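Local coordinates for protein periplasmic beta-glucosidase (Pseudomonas aeruginosa, PDB 6R5T) that probably hydrolyses terminal, non-reducing beta-D-glucosyl residues of beta-glucosides, releasing beta-D-glucose, as a periplasmic family 3 glycoside hydrolase that also binds magnesium, at residues F567-S570 / V571-P575. The protein carries 1 engineered substitution. Sequence-based numbering, arbitrary orientation.
Sequences FPRS and VGQVP
In Ser570, chi1 of 70° sets OG between the backbone N and the carbonyl carbon, facing the start of the 3-10 turn 571-573. Gln573 places CG beside its own backbone N and then bends at chi2 (-141°), which carries its amide back toward Arg569. The turn is closed by the backbone: Gln573 N donates to Ser570 O at 3.0 Å. The OG of Ser570 makes only a weak bond with Gly572 N, 3.4 Å long and bent. A water reinforces that link, donating a hydrogen bond to Ser570 OG and accepting one from Gly572 N. CG of Gln573 lies 3.9 Å from Ser570 OG, and Glu602 OE1 bonds both that hydroxyl and Gln573 NE2. The same NE2 also bonds Ala603 O, so the amide nitrogen has two partners. Gln573 NE2 lies 4.0 Å from Arg569 CB. The guanidinium and amide planes are 42° apart, and Arg569 NE is hydrogen-bonded to Asn604 O. At the oxygen end of the amide, a second water accepts from Arg569 N and donates weakly to Gln573 OE1. Pro568 CG meets Val574 CG2 at 4.3 Å, a loose apolar contact. Arg134 of the second subunit bonds Gly572 O and Val574 O, and Val571 packs on its own copy there, so the turn is part of the dimer interface. Both segments belong to the family 3 C-terminal domain, in the long connection from helix 545-553 to strand 619-626.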
loop_
_atom_site.group_PDB
_atom_site.type_symbol
_atom_site.label_atom_id
_atom_site.label_comp_id
_atom_site.label_asym_id
_atom_site.label_seq_id
_atom_site.Cartn_x
_atom_site.Cartn_y
_atom_site.Cartn_z
ATOM N N PHE A 567 -7.628 -13.206 4.729
ATOM C CA PHE A 567 -6.761 -13.145 5.921
ATOM C C PHE A 567 -5.323 -13.305 5.462
ATOM O O PHE A 567 -4.962 -14.385 4.970
ATOM C CB PHE A 567 -7.131 -14.213 6.940
ATOM C CG PHE A 567 -8.258 -13.832 7.865
ATOM C CD1 PHE A 567 -9.369 -13.136 7.440
ATOM C CD2 PHE A 567 -8.223 -14.217 9.196
ATOM C CE1 PHE A 567 -10.399 -12.783 8.304
ATOM C CE2 PHE A 567 -9.285 -13.916 10.037
ATOM C CZ PHE A 567 -10.358 -13.175 9.622
ATOM N N PRO A 568 -4.495 -12.252 5.570
ATOM C CA PRO A 568 -3.135 -12.320 5.081
ATOM C C PRO A 568 -2.355 -13.274 5.969
ATOM O O PRO A 568 -2.637 -13.340 7.153
ATOM C CB PRO A 568 -2.553 -10.913 5.259
ATOM C CG PRO A 568 -3.747 -10.030 5.492
ATOM C CD PRO A 568 -4.811 -10.908 6.118
ATOM N N ARG A 569 -1.293 -13.863 5.417
ATOM C CA ARG A 569 -0.358 -14.673 6.254
ATOM C C ARG A 569 0.406 -13.753 7.199
ATOM O O ARG A 569 0.766 -14.203 8.306
ATOM C CB ARG A 569 0.586 -15.505 5.393
ATOM C CG ARG A 569 -0.154 -16.572 4.625
ATOM C CD ARG A 569 0.792 -17.260 3.673
ATOM N NE ARG A 569 0.071 -18.163 2.805
ATOM C CZ ARG A 569 -0.293 -19.400 3.108
ATOM N NH1 ARG A 569 0.034 -19.931 4.259
ATOM N NH2 ARG A 569 -0.960 -20.101 2.214
ATOM N N SER A 570 0.686 -12.514 6.808
ATOM C CA SER A 570 1.349 -11.549 7.687
ATOM C C SER A 570 1.078 -10.145 7.170
ATOM O O SER A 570 0.686 -9.980 6.016
ATOM C CB SER A 570 2.840 -11.795 7.778
ATOM O OG SER A 570 3.452 -11.473 6.538
ATOM N N VAL A 571 1.372 -9.167 7.994
ATOM C CA VAL A 571 1.187 -7.746 7.644
ATOM C C VAL A 571 2.079 -7.375 6.454
ATOM O O VAL A 571 1.701 -6.490 5.662
ATOM C CB VAL A 571 1.449 -6.858 8.865
ATOM C CG1 VAL A 571 2.933 -6.794 9.261
ATOM C CG2 VAL A 571 0.879 -5.473 8.607
ATOM N N GLY A 572 3.205 -8.074 6.273
ATOM C CA GLY A 572 4.086 -7.739 5.159
ATOM C C GLY A 572 3.540 -8.158 3.830
ATOM O O GLY A 572 4.179 -7.809 2.828
ATOM N N GLN A 573 2.402 -8.860 3.768
ATOM C CA GLN A 573 1.720 -9.180 2.486
ATOM C C GLN A 573 0.639 -8.151 2.133
ATOM O O GLN A 573 0.068 -8.303 1.057
ATOM C CB GLN A 573 1.124 -10.586 2.550
ATOM C CG GLN A 573 2.181 -11.633 2.901
ATOM C CD GLN A 573 2.088 -12.950 2.174
ATOM O OE1 GLN A 573 1.300 -13.108 1.230
ATOM N NE2 GLN A 573 2.932 -13.903 2.601
ATOM N N VAL A 574 0.370 -7.146 2.956
ATOM C CA VAL A 574 -0.782 -6.237 2.708
ATOM C C VAL A 574 -0.474 -5.434 1.465
ATOM O O VAL A 574 0.646 -4.938 1.289
ATOM C CB VAL A 574 -1.064 -5.392 3.950
ATOM C CG1 VAL A 574 -1.910 -4.170 3.664
ATOM C CG2 VAL A 574 -1.660 -6.256 5.042
ATOM N N PRO A 575 -1.453 -5.249 0.562
ATOM C CA PRO A 575 -2.792 -5.826 0.639
ATOM C C PRO A 575 -2.900 -7.175 -0.043
ATOM O O PRO A 575 -2.249 -7.452 -1.015
ATOM C CB PRO A 575 -3.609 -4.815 -0.157
ATOM C CG PRO A 575 -2.655 -4.415 -1.271
ATOM C CD PRO A 575 -1.315 -4.351 -0.596
HETATM O O HOH W 1 -1.035 -13.582 2.559
HETATM O O HOH W 2 5.317 -9.554 7.895
#